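Local structure of FdhC (Acinetobacter nosocomialis, 5KTC) at residues 2-7 / 13-18; 34-39 / 131-136; 95-100 / 140-145. The protein probably transfers a 3-hydroxybutanoyl group from coenzyme A to the amino group of a nucleotide-linked dideoxy sugar, as a sugar N-acyltransferase of the GNAT superfamily. One frame throughout, in Å; residues are numbered along the deposited sequence.

Interaction 1: 2-7 / 13-18; sequences VNFNLK and LRLVEE. With MG (magnesium ion), chain E.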
loop_
_atom_site.group_PDB
_atom_site.type_symbol
_atom_site.label_atom_id
_atom_site.label_comp_id
_atom_site.label_asym_id
_atom_site.label_seq_id
_atom_site.Cartn_x
_atom_site.Cartn_y
_atom_site.Cartn_z
ATOM N N VAL A 2 -12.827 5.879 -11.792
ATOM C CA VAL A 2 -11.336 5.752 -11.904
ATOM C C VAL A 2 -10.963 4.318 -12.278
ATOM O O VAL A 2 -11.644 3.364 -11.921
ATOM C CB VAL A 2 -10.595 6.158 -10.592
ATOM C CG1 VAL A 2 -9.075 6.138 -10.794
ATOM C CG2 VAL A 2 -11.054 7.539 -10.107
ATOM N N ASN A 3 -9.902 4.174 -13.038
ATOM C CA ASN A 3 -9.335 2.859 -13.287
ATOM C C ASN A 3 -7.799 3.006 -13.211
ATOM O O ASN A 3 -7.190 4.035 -13.620
ATOM C CB ASN A 3 -9.867 2.231 -14.584
ATOM C CG ASN A 3 -8.878 2.330 -15.737
ATOM O OD1 ASN A 3 -8.771 3.368 -16.387
ATOM N ND2 ASN A 3 -8.148 1.256 -15.989
ATOM N N PHE A 4 -7.213 2.021 -12.545
ATOM C CA PHE A 4 -5.828 2.028 -12.197
ATOM C C PHE A 4 -5.037 1.116 -13.122
ATOM O O PHE A 4 -5.516 0.047 -13.544
ATOM C CB PHE A 4 -5.635 1.585 -10.745
ATOM C CG PHE A 4 -6.347 2.466 -9.766
ATOM C CD1 PHE A 4 -5.743 3.622 -9.272
ATOM C CD2 PHE A 4 -7.648 2.178 -9.371
ATOM C CE1 PHE A 4 -6.409 4.454 -8.366
ATOM C CE2 PHE A 4 -8.323 3.026 -8.479
ATOM C CZ PHE A 4 -7.701 4.153 -7.979
ATOM N N ASN A 5 -3.811 1.492 -13.363
ATOM C CA ASN A 5 -2.913 0.679 -14.152
ATOM C C ASN A 5 -1.594 0.643 -13.405
ATOM O O ASN A 5 -0.656 1.189 -13.792
ATOM C CB ASN A 5 -2.841 1.217 -15.577
ATOM C CG ASN A 5 -4.192 1.124 -16.271
ATOM O OD1 ASN A 5 -4.665 0.052 -16.600
ATOM N ND2 ASN A 5 -4.842 2.253 -16.421
ATOM N N LEU A 6 -1.598 -0.071 -12.300
ATOM C CA LEU A 6 -0.495 -0.099 -11.385
ATOM C C LEU A 6 0.296 -1.367 -11.524
ATOM O O LEU A 6 -0.108 -2.488 -11.115
ATOM C CB LEU A 6 -1.017 0.086 -9.961
ATOM C CG LEU A 6 -1.839 1.333 -9.676
ATOM C CD1 LEU A 6 -2.538 1.187 -8.288
ATOM C CD2 LEU A 6 -0.928 2.546 -9.706
ATOM N N LYS A 7 1.513 -1.196 -12.062
ATOM C CA LYS A 7 2.433 -2.304 -12.170
ATOM C C LYS A 7 3.846 -1.824 -12.013
ATOM O O LYS A 7 4.170 -0.764 -12.467
ATOM C CB LYS A 7 2.269 -3.037 -13.518
ATOM C CG LYS A 7 2.456 -2.164 -14.777
ATOM C CD LYS A 7 2.228 -2.918 -16.142
ATOM C CE LYS A 7 3.295 -4.024 -16.424
ATOM N NZ LYS A 7 2.830 -5.364 -16.967
ATOM N N LEU A 13 -0.819 -4.489 -9.016
ATOM C CA LEU A 13 -1.970 -4.319 -8.115
ATOM C C LEU A 13 -3.224 -4.338 -8.924
ATOM O O LEU A 13 -3.268 -3.784 -9.993
ATOM C CB LEU A 13 -1.950 -2.963 -7.385
ATOM C CG LEU A 13 -0.775 -2.508 -6.500
ATOM C CD1 LEU A 13 -1.127 -1.491 -5.433
ATOM C CD2 LEU A 13 0.101 -3.563 -5.932
ATOM N N ARG A 14 -4.295 -4.861 -8.341
ATOM C CA ARG A 14 -5.641 -4.719 -8.920
ATOM C C ARG A 14 -6.683 -4.602 -7.854
ATOM O O ARG A 14 -6.463 -5.108 -6.722
ATOM C CB ARG A 14 -5.945 -5.847 -9.897
ATOM C CG ARG A 14 -6.110 -7.213 -9.242
ATOM C CD ARG A 14 -7.405 -7.919 -9.684
ATOM N NE ARG A 14 -7.496 -9.228 -9.075
ATOM C CZ ARG A 14 -8.023 -9.519 -7.891
ATOM N NH1 ARG A 14 -8.614 -8.577 -7.158
ATOM N NH2 ARG A 14 -7.981 -10.785 -7.449
ATOM N N LEU A 15 -7.801 -3.945 -8.170
ATOM C CA LEU A 15 -8.826 -3.722 -7.124
ATOM C C LEU A 15 -9.406 -4.991 -6.525
ATOM O O LEU A 15 -9.660 -5.979 -7.239
ATOM C CB LEU A 15 -9.943 -2.863 -7.692
ATOM C CG LEU A 15 -9.527 -1.417 -8.047
ATOM C CD1 LEU A 15 -10.592 -0.630 -8.795
ATOM C CD2 LEU A 15 -9.134 -0.673 -6.784
ATOM N N VAL A 16 -9.627 -4.949 -5.210
ATOM C CA VAL A 16 -10.262 -6.049 -4.463
ATOM C C VAL A 16 -11.663 -6.366 -4.987
ATOM O O VAL A 16 -12.420 -5.446 -5.335
ATOM C CB VAL A 16 -10.276 -5.726 -2.953
ATOM C CG1 VAL A 16 -11.175 -6.653 -2.144
ATOM C CG2 VAL A 16 -8.843 -5.823 -2.463
ATOM N N GLU A 17 -11.976 -7.655 -5.068
ATOM C CA GLU A 17 -13.382 -8.108 -5.377
ATOM C C GLU A 17 -13.871 -8.996 -4.216
ATOM O O GLU A 17 -13.049 -9.496 -3.413
ATOM C CB GLU A 17 -13.427 -8.903 -6.689
ATOM C CG GLU A 17 -12.883 -8.250 -7.968
ATOM C CD GLU A 17 -13.654 -7.023 -8.410
ATOM O OE1 GLU A 17 -13.100 -6.231 -9.190
ATOM O OE2 GLU A 17 -14.825 -6.844 -8.003
ATOM N N GLU A 18 -15.192 -9.223 -4.125
ATOM C CA GLU A 18 -15.760 -10.130 -3.087
ATOM C C GLU A 18 -15.112 -11.502 -3.044
ATOM O O GLU A 18 -14.902 -12.095 -1.954
ATOM C CB GLU A 18 -17.292 -10.300 -3.241
ATOM C CG GLU A 18 -18.086 -9.200 -2.570
ATOM C CD GLU A 18 -19.591 -9.446 -2.647
ATOM O OE1 GLU A 18 -20.033 -10.561 -2.258
ATOM O OE2 GLU A 18 -20.305 -8.527 -3.098
HETATM MG MG MG E . -5.536 -1.921 -14.895
HETATM O O HOH W 1 -7.724 -1.140 -15.042
HETATM O O HOH W 2 -1.985 -3.904 -12.734
HETATM O O HOH W 3 -3.988 -1.458 -11.350
#
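Leu6 and Leu13 meet where the N-terminal segment lies beside strand 11-15, an outermost strand of the mixed sheet in this GNAT fold. A single backbone hydrogen bond joins the segments directly, Leu13 N to Leu6 O at 3.0 Å and nearly straight (171°). Beside it the two leucines touch through Leu6 CB and Leu13 CB, 4.1 Å apart. Phe4 CG lies anti to the carbonyl carbon (chi1 -60°), which turns the ring toward Leu15. Both Leu15 methyls approach it, CD1 at the ring edge 4.1 Å from Phe4 CD2, while Val2 CG1 lies over one face. Two waters supplement the direct bond: one donates to both Leu6 O and Leu13 O, the other accepts from Leu6 N and donates to Leu13 O. Farther out, Tyr64 and Phe66 of strand 63-70 meet the Phe4 ring edge-to-face, and Ala118 of helix 107-122 touches Leu6, which sets this corner against sheet and helix together. The Asn5 side chain leads the other way, to a magnesium ion. Its OD1 bond to the metal, at 2.7 Å, is long beside that of Phe4 O at 2.4 Å. A water 2.3 Å from the magnesium also accepts a hydrogen bond from Asn3 ND2.

Interaction 2: 34-39 / 131-136; sequences NTYISK and EVMKGN. With FUH ([[(2~{R},3~{S},5~{R})-5-[5-methyl-2,4-bis(oxidanylidene)pyrimidin-1-yl]-3-oxidanyl-oxolan-2-yl]methoxy-oxidanyl-phosphoryl] [(2~{R},3~{R},4~{S},5~{R},6~{R})-6-methyl-3,5-bis(oxidanyl)-4-[[(3~{R})-3-oxidanylbutanoyl]amino]oxan-2-yl] hydrogen phosphate), chain C.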
loop_
_atom_site.group_PDB
_atom_site.type_symbol
_atom_site.label_atom_id
_atom_site.label_comp_id
_atom_site.label_asym_id
_atom_site.label_seq_id
_atom_site.Cartn_x
_atom_site.Cartn_y
_atom_site.Cartn_z
ATOM N N ASN A 34 0.243 -10.587 11.411
ATOM C CA ASN A 34 -0.730 -9.714 11.930
ATOM C C ASN A 34 -0.435 -9.107 13.275
ATOM O O ASN A 34 -1.360 -8.632 13.918
ATOM C CB ASN A 34 -2.107 -10.338 11.947
ATOM C CG ASN A 34 -2.287 -11.509 12.929
ATOM O OD1 ASN A 34 -1.451 -11.817 13.762
ATOM N ND2 ASN A 34 -3.427 -12.189 12.789
ATOM N N THR A 35 0.839 -9.137 13.678
ATOM C CA THR A 35 1.257 -8.568 14.977
ATOM C C THR A 35 0.776 -7.115 15.124
ATOM O O THR A 35 0.327 -6.746 16.176
ATOM C CB THR A 35 2.766 -8.570 15.106
ATOM O OG1 THR A 35 3.255 -9.889 14.825
ATOM C CG2 THR A 35 3.199 -8.129 16.540
ATOM N N TYR A 36 0.847 -6.329 14.053
ATOM C CA TYR A 36 0.641 -4.874 14.161
ATOM C C TYR A 36 -0.511 -4.331 13.283
ATOM O O TYR A 36 -0.526 -3.126 12.895
ATOM C CB TYR A 36 1.952 -4.222 13.800
ATOM C CG TYR A 36 3.117 -4.617 14.654
ATOM C CD1 TYR A 36 3.209 -4.211 15.991
ATOM C CD2 TYR A 36 4.147 -5.354 14.135
ATOM C CE1 TYR A 36 4.293 -4.579 16.762
ATOM C CE2 TYR A 36 5.230 -5.688 14.882
ATOM C CZ TYR A 36 5.305 -5.320 16.205
ATOM O OH TYR A 36 6.439 -5.681 16.942
ATOM N N ILE A 37 -1.450 -5.203 12.941
ATOM C CA ILE A 37 -2.618 -4.772 12.223
ATOM C C ILE A 37 -3.842 -5.078 13.037
ATOM O O ILE A 37 -3.732 -5.775 14.073
ATOM C CB ILE A 37 -2.674 -5.359 10.785
ATOM C CG1 ILE A 37 -3.085 -6.812 10.834
ATOM C CG2 ILE A 37 -1.296 -5.221 10.132
ATOM C CD1 ILE A 37 -3.279 -7.470 9.490
ATOM N N SER A 38 -4.996 -4.567 12.593
ATOM C CA SER A 38 -6.249 -4.757 13.323
ATOM C C SER A 38 -6.766 -6.187 13.233
ATOM O O SER A 38 -6.728 -6.800 12.171
ATOM C CB SER A 38 -7.359 -3.833 12.815
ATOM O OG SER A 38 -7.100 -2.443 13.028
ATOM N N LYS A 39 -7.252 -6.749 14.348
ATOM C CA LYS A 39 -7.998 -8.023 14.294
ATOM C C LYS A 39 -9.110 -7.946 13.295
ATOM O O LYS A 39 -9.814 -6.959 13.209
ATOM C CB LYS A 39 -8.729 -8.304 15.622
ATOM C CG LYS A 39 -7.857 -8.424 16.804
ATOM C CD LYS A 39 -8.698 -8.760 18.033
ATOM C CE LYS A 39 -7.733 -9.134 19.140
ATOM N NZ LYS A 39 -8.397 -9.731 20.313
ATOM N N GLU A 131 -0.013 5.633 9.880
ATOM C CA GLU A 131 0.583 5.334 11.172
ATOM C C GLU A 131 1.162 3.924 11.213
ATOM O O GLU A 131 0.768 3.075 10.419
ATOM C CB GLU A 131 -0.453 5.492 12.272
ATOM C CG GLU A 131 -1.664 4.615 12.229
ATOM C CD GLU A 131 -2.898 5.200 11.610
ATOM O OE1 GLU A 131 -3.713 4.442 11.074
ATOM O OE2 GLU A 131 -3.087 6.416 11.663
ATOM N N VAL A 132 2.090 3.697 12.147
ATOM C CA VAL A 132 2.797 2.440 12.293
ATOM C C VAL A 132 2.919 2.177 13.786
ATOM O O VAL A 132 3.288 3.084 14.544
ATOM C CB VAL A 132 4.191 2.553 11.722
ATOM C CG1 VAL A 132 4.980 1.270 11.858
ATOM C CG2 VAL A 132 4.145 3.018 10.257
ATOM N N MET A 133 2.570 0.982 14.233
ATOM C CA MET A 133 2.662 0.693 15.672
ATOM C C MET A 133 4.059 0.765 16.199
ATOM O O MET A 133 4.977 0.326 15.575
ATOM C CB MET A 133 2.065 -0.670 16.023
ATOM C CG MET A 133 0.529 -0.639 16.080
ATOM S SD MET A 133 -0.167 -2.138 16.833
ATOM C CE MET A 133 0.098 -1.840 18.600
ATOM N N LYS A 134 4.212 1.319 17.397
ATOM C CA LYS A 134 5.475 1.274 18.077
ATOM C C LYS A 134 5.798 -0.217 18.269
ATOM O O LYS A 134 4.911 -0.974 18.482
ATOM C CB LYS A 134 5.324 2.033 19.388
ATOM C CG LYS A 134 5.132 3.528 19.228
ATOM C CD LYS A 134 4.988 4.200 20.610
ATOM C CE LYS A 134 5.615 5.580 20.708
ATOM N NZ LYS A 134 4.749 6.441 21.602
ATOM N N GLY A 135 7.041 -0.605 18.056
ATOM C CA GLY A 135 7.447 -2.004 18.033
ATOM C C GLY A 135 7.655 -2.558 16.647
ATOM O O GLY A 135 8.411 -3.514 16.485
ATOM N N ASN A 136 7.013 -1.963 15.620
ATOM C CA ASN A 136 7.125 -2.449 14.216
ATOM C C ASN A 136 8.321 -1.834 13.511
ATOM O O ASN A 136 8.234 -1.114 12.480
ATOM C CB ASN A 136 5.805 -2.167 13.481
ATOM C CG ASN A 136 5.557 -3.097 12.298
ATOM O OD1 ASN A 136 6.362 -3.952 11.959
ATOM N ND2 ASN A 136 4.409 -2.912 11.664
HETATM O O1 FUH C . -0.635 -0.404 7.196
HETATM C C1 FUH C . -0.492 0.636 7.830
HETATM C C2 FUH C . 0.359 1.767 7.356
HETATM C C3 FUH C . 1.426 1.320 6.391
HETATM O O2 FUH C . 2.652 0.969 7.083
HETATM C C4 FUH C . 1.788 2.434 5.442
HETATM N N1 FUH C . -1.151 0.861 9.037
HETATM C C5 FUH C . -2.260 -0.008 9.442
HETATM C C6 FUH C . -2.141 -0.416 10.922
HETATM O O3 FUH C . -2.076 0.733 11.655
HETATM C C7 FUH C . -3.354 -1.145 11.453
HETATM C C8 FUH C . -3.387 -1.306 12.991
HETATM O O4 FUH C . -4.558 -0.445 11.094
HETATM C C9 FUH C . -3.575 0.718 9.220
HETATM O O5 FUH C . -3.838 0.939 7.826
HETATM C C10 FUH C . -4.695 -0.114 9.701
HETATM O O6 FUH C . -4.706 -1.298 8.919
HETATM P P1 FUH C . -5.919 -2.294 8.931
HETATM O O7 FUH C . -5.883 -3.225 10.085
HETATM O O8 FUH C . -5.777 -3.046 7.607
HETATM O O9 FUH C . -7.296 -1.528 8.709
HETATM P P2 FUH C . -8.274 -0.770 9.724
HETATM O O10 FUH C . -8.541 0.575 9.144
HETATM O O11 FUH C . -7.570 -0.742 11.074
HETATM O O12 FUH C . -9.510 -1.735 9.636
HETATM C C11 FUH C . -10.817 -1.250 9.956
HETATM C C12 FUH C . -11.635 -2.411 10.462
HETATM C C13 FUH C . -10.902 -3.285 11.501
HETATM O O13 FUH C . -11.802 -3.812 12.492
HETATM C C14 FUH C . -10.400 -4.488 10.715
HETATM C C15 FUH C . -11.467 -4.611 9.656
HETATM O O14 FUH C . -11.969 -3.280 9.374
HETATM N N2 FUH C . -11.029 -5.085 8.325
HETATM C C16 FUH C . -10.181 -4.343 7.559
HETATM C C17 FUH C . -9.833 -4.777 6.279
HETATM C C18 FUH C . -8.908 -3.980 5.384
HETATM C C19 FUH C . -10.372 -6.027 5.844
HETATM O O15 FUH C . -10.116 -6.443 4.641
HETATM N N3 FUH C . -11.205 -6.736 6.619
HETATM C C20 FUH C . -11.551 -6.241 7.812
HETATM O O16 FUH C . -12.351 -6.957 8.582
HETATM O O HOH W 4 0.955 -0.796 12.827
#
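Tyr36 and Met133 mark the closest backbone approach, 6.1 Å from Tyr36 CA to Met133 CA, where a type I turn (Asn34 to Ile37) faces a type II turn (Met133 to Asn136) closing strand 127-133 of the GNAT fold. A water spans this gap, donating to Tyr36 O and accepting from Met133 N. Within the second turn, Asn136 N bonds back to Met133 O, and Gly135 is the third residue, where the positive phi (102°) would jam a CB against the preceding carbonyl O. The Tyr36 ring carries the contact. With CG anti to its carbonyl carbon (chi1 -59°), the ring reaches across to the 133-136 turn and is sandwiched: Thr35 CG2 sits above the centre of one face, and Asn136 CB makes a CH-pi contact with the other, 3.8 Å from the ring centroid. The Asn136 amide stacks on the ring with planes 22° apart, and Asn136 CG comes within 3.2 Å of Tyr36 CD2. Met133 CB packs 3.7 Å from Tyr36 CD1, while Met133 SD lies at the ring edge in a Met-aromatic contact, 5.4 Å from the centroid. Stacking probably helps fix the rotation of an amide whose ND2 donates to coenzyme A O5P. The flanking residues hold the sugar nucleotide. Ser38 N donates to its phosphate oxygen O7 at 3.0 Å, Ser38 OG donates to O11 on the second phosphate at 2.6 Å, and Glu131 O accepts from the product amide N1 at 3.2 Å.

Interaction 3: 95-100 / 140-145; sequences GSWILN and HSFHLK. With COA (coenzyme A), chain D.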
loop_
_atom_site.group_PDB
_atom_site.type_symbol
_atom_site.label_atom_id
_atom_site.label_comp_id
_atom_site.label_asym_id
_atom_site.label_seq_id
_atom_site.Cartn_x
_atom_site.Cartn_y
_atom_site.Cartn_z
ATOM N N GLY A 95 -2.492 2.146 4.078
ATOM C CA GLY A 95 -2.224 1.102 5.043
ATOM C C GLY A 95 -2.852 -0.198 4.624
ATOM O O GLY A 95 -2.851 -0.548 3.420
ATOM N N SER A 96 -3.382 -0.946 5.593
ATOM C CA SER A 96 -3.723 -2.351 5.364
ATOM C C SER A 96 -2.651 -3.104 4.558
ATOM O O SER A 96 -2.960 -3.898 3.637
ATOM C CB SER A 96 -5.114 -2.542 4.754
ATOM O OG SER A 96 -6.140 -1.835 5.424
ATOM N N TRP A 97 -1.402 -2.842 4.901
ATOM C CA TRP A 97 -0.286 -3.122 3.994
ATOM C C TRP A 97 0.332 -4.403 4.505
ATOM O O TRP A 97 0.956 -4.426 5.599
ATOM C CB TRP A 97 0.718 -2.034 4.059
ATOM C CG TRP A 97 1.842 -2.127 3.067
ATOM C CD1 TRP A 97 1.801 -2.618 1.799
ATOM C CD2 TRP A 97 3.172 -1.642 3.280
ATOM N NE1 TRP A 97 3.047 -2.460 1.207
ATOM C CE2 TRP A 97 3.891 -1.850 2.086
ATOM C CE3 TRP A 97 3.821 -1.054 4.376
ATOM C CZ2 TRP A 97 5.226 -1.532 1.958
ATOM C CZ3 TRP A 97 5.179 -0.715 4.254
ATOM C CH2 TRP A 97 5.853 -0.936 3.024
ATOM N N ILE A 98 0.145 -5.469 3.735
ATOM C CA ILE A 98 0.543 -6.804 4.156
ATOM C C ILE A 98 1.144 -7.553 2.973
ATOM O O ILE A 98 0.593 -7.532 1.874
ATOM C CB ILE A 98 -0.603 -7.655 4.709
ATOM C CG1 ILE A 98 -1.462 -6.887 5.747
ATOM C CG2 ILE A 98 -0.009 -8.856 5.403
ATOM C CD1 ILE A 98 -2.818 -7.440 6.056
ATOM N N LEU A 99 2.288 -8.183 3.213
ATOM C CA LEU A 99 2.905 -9.064 2.196
ATOM C C LEU A 99 3.221 -10.437 2.833
ATOM O O LEU A 99 3.771 -10.466 3.935
ATOM C CB LEU A 99 4.176 -8.424 1.680
ATOM C CG LEU A 99 3.999 -7.220 0.744
ATOM C CD1 LEU A 99 5.339 -6.573 0.500
ATOM C CD2 LEU A 99 3.357 -7.578 -0.595
ATOM N N ASN A 100 2.916 -11.531 2.139
ATOM C CA ASN A 100 3.119 -12.869 2.753
ATOM C C ASN A 100 4.467 -13.423 2.319
ATOM O O ASN A 100 5.212 -12.752 1.590
ATOM C CB ASN A 100 1.971 -13.833 2.404
ATOM C CG ASN A 100 1.857 -14.153 0.925
ATOM O OD1 ASN A 100 2.794 -14.058 0.152
ATOM N ND2 ASN A 100 0.636 -14.498 0.511
ATOM N N HIS A 140 8.914 1.336 10.570
ATOM C CA HIS A 140 9.370 2.702 10.827
ATOM C C HIS A 140 10.552 3.001 9.944
ATOM O O HIS A 140 10.590 4.016 9.241
ATOM C CB HIS A 140 9.697 2.932 12.314
ATOM C CG HIS A 140 8.519 2.715 13.223
ATOM N ND1 HIS A 140 7.472 3.600 13.283
ATOM C CD2 HIS A 140 8.211 1.725 14.076
ATOM C CE1 HIS A 140 6.566 3.177 14.150
ATOM N NE2 HIS A 140 6.969 2.010 14.609
ATOM N N SER A 141 11.516 2.093 9.947
ATOM C CA SER A 141 12.754 2.321 9.267
ATOM C C SER A 141 12.547 2.440 7.735
ATOM O O SER A 141 13.120 3.314 7.042
ATOM C CB SER A 141 13.723 1.203 9.686
ATOM O OG SER A 141 14.877 1.306 8.927
ATOM N N PHE A 142 11.658 1.599 7.215
ATOM C CA PHE A 142 11.274 1.670 5.830
ATOM C C PHE A 142 10.747 3.029 5.422
ATOM O O PHE A 142 11.162 3.574 4.431
ATOM C CB PHE A 142 10.153 0.620 5.529
ATOM C CG PHE A 142 9.687 0.615 4.108
ATOM C CD1 PHE A 142 8.696 1.490 3.658
ATOM C CD2 PHE A 142 10.237 -0.295 3.189
ATOM C CE1 PHE A 142 8.288 1.470 2.327
ATOM C CE2 PHE A 142 9.831 -0.311 1.879
ATOM C CZ PHE A 142 8.854 0.571 1.434
ATOM N N HIS A 143 9.719 3.470 6.121
ATOM C CA HIS A 143 9.074 4.765 5.829
ATOM C C HIS A 143 10.021 5.963 5.992
ATOM O O HIS A 143 10.075 6.833 5.105
ATOM C CB HIS A 143 7.810 4.988 6.673
ATOM C CG HIS A 143 6.698 4.036 6.346
ATOM N ND1 HIS A 143 6.170 3.929 5.083
ATOM C CD2 HIS A 143 6.035 3.140 7.107
ATOM C CE1 HIS A 143 5.196 3.037 5.091
ATOM N NE2 HIS A 143 5.094 2.537 6.310
ATOM N N LEU A 144 10.829 5.957 7.043
ATOM C CA LEU A 144 11.850 7.047 7.206
ATOM C C LEU A 144 12.822 7.033 6.068
ATOM O O LEU A 144 13.114 8.058 5.489
ATOM C CB LEU A 144 12.604 6.957 8.537
ATOM C CG LEU A 144 11.703 7.229 9.730
ATOM C CD1 LEU A 144 12.131 6.664 11.109
ATOM C CD2 LEU A 144 11.375 8.708 9.819
ATOM N N LYS A 145 13.292 5.871 5.692
ATOM C CA LYS A 145 14.186 5.773 4.566
ATOM C C LYS A 145 13.587 6.341 3.281
ATOM O O LYS A 145 14.250 7.048 2.528
ATOM C CB LYS A 145 14.637 4.331 4.323
ATOM C CG LYS A 145 15.735 4.148 3.238
ATOM C CD LYS A 145 16.346 2.734 3.335
ATOM C CE LYS A 145 17.343 2.383 2.219
ATOM N NZ LYS A 145 18.438 3.396 2.078
HETATM N N1A COA D . 15.557 1.371 -0.912
HETATM C C2A COA D . 16.091 0.197 -1.321
HETATM N N3A COA D . 15.770 -0.975 -0.766
HETATM C C4A COA D . 14.824 -0.998 0.160
HETATM C C5A COA D . 14.165 0.248 0.623
HETATM C C6A COA D . 14.602 1.484 0.019
HETATM N N6A COA D . 14.081 2.655 0.374
HETATM N N7A COA D . 13.276 -0.093 1.546
HETATM C C8A COA D . 13.354 -1.432 1.690
HETATM N N9A COA D . 14.292 -1.966 0.862
HETATM C C1B COA D . 14.643 -3.395 0.712
HETATM C C2B COA D . 14.757 -4.042 2.097
HETATM O O2B COA D . 16.060 -3.892 2.685
HETATM C C3B COA D . 14.363 -5.451 1.816
HETATM O O3B COA D . 15.484 -6.094 1.202
HETATM P P3B COA D . 16.336 -7.186 2.018
HETATM O O7A COA D . 15.710 -8.492 1.511
HETATM O O8A COA D . 17.637 -6.797 1.374
HETATM O O9A COA D . 16.153 -6.909 3.488
HETATM C C4B COA D . 13.278 -5.304 0.772
HETATM O O4B COA D . 13.572 -4.092 0.057
HETATM C C5B COA D . 11.878 -5.374 1.345
HETATM O O5B COA D . 11.703 -4.376 2.326
HETATM P P1A COA D . 11.323 -4.785 3.804
HETATM O O1A COA D . 11.442 -3.548 4.668
HETATM O O2A COA D . 11.864 -6.117 4.247
HETATM O O3A COA D . 9.718 -4.990 3.800
HETATM P P2A COA D . 8.820 -6.253 3.949
HETATM O O4A COA D . 9.000 -7.263 2.847
HETATM O O5A COA D . 8.867 -6.815 5.358
HETATM O O6A COA D . 7.360 -5.650 3.719
HETATM C CBP COA D . 5.444 -5.174 5.148
HETATM C CCP COA D . 6.849 -4.744 4.692
HETATM C CDP COA D . 5.011 -4.193 6.208
HETATM C CEP COA D . 4.466 -5.137 3.978
HETATM C CAP COA D . 5.518 -6.615 5.711
HETATM O OAP COA D . 6.673 -6.633 6.614
HETATM C C9P COA D . 4.280 -7.076 6.366
HETATM O O9P COA D . 3.274 -7.549 5.795
HETATM N N8P COA D . 4.298 -6.931 7.707
HETATM C C7P COA D . 3.178 -7.308 8.485
HETATM C C6P COA D . 1.953 -6.436 8.359
HETATM C C5P COA D . 2.268 -5.047 8.851
HETATM O O5P COA D . 2.805 -4.910 9.965
HETATM N N4P COA D . 1.981 -4.053 8.036
HETATM C C3P COA D . 2.360 -2.668 8.335
HETATM C C2P COA D . 1.437 -2.020 9.385
HETATM S S1P COA D . 2.153 -0.410 9.887
#
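Trp97 reaches from strand 91-99 to Phe142 and His143 on helix 137-146, passing under the pantetheine arm of coenzyme A. Its CB points toward the helix, and the first torsion places CG anti to the strand nitrogen (chi1 -174°), which carries the indole toward the helix. Along the ring, CG and then CD2 lie beneath the coenzyme's methyl carbon CEP, with Trp97 CD2 3.8 Å from CEP, so the methyl rests over the centre of one face. NE1 donates its hydrogen bond to Ser111 OG, which holds the indole from the side of helix 107-122. Farther on, Trp97 CE3 meets the second methyl, CDP, at 3.8 Å. At the far edge CZ3 is 3.8 Å from His143 CE1, the two rings inclined at 42°. The tip, CH2, comes 3.5 Å from Phe142 CE1 and sits over the phenyl face in an edge-to-face pair, centroids 5.1 Å apart and planes at 60°. Phe142 in turn brings CD2 within 3.5 Å of the adenine N7A. The strand backbone itself binds the pantetheine: coenzyme A N4P donates to Trp97 O at 2.7 Å, and Leu99 N donates to O9P at 2.8 Å. The chemistry divides accordingly: one backbone C=O and one N-H pair with the pantetheine amides, much as a neighbouring strand would and as is usual in GNAT enzymes, while Trp97 offers an apolar face to the methyls, Phe142 meets the imidazole side of the adenine, and His143 turns its NE2 to a hydrogen bond with O2 of the sugar product's acyl chain.

From the N terminus, interaction 1 closes first, a short loop that lays residues 2-7 beside strand 11-15 before either other contact opens. Interactions 2 and 3 then cross along the chain: 34-39 pairs with 131-136, and 95-100, which lies between those two in sequence, pairs with 140-145. Interaction 2 ties the loop after helix 21-28 to the end of strand 127-133; interaction 3 ties strand 91-99, that strand's parallel neighbour, to helix 137-146. The two touch, with Met133 O near His140 NE2 in a probable hydrogen bond and Ile37 packed on Ile98. Interaction 1 reaches the same sheet, its centre about 25 Å from that of interaction 2.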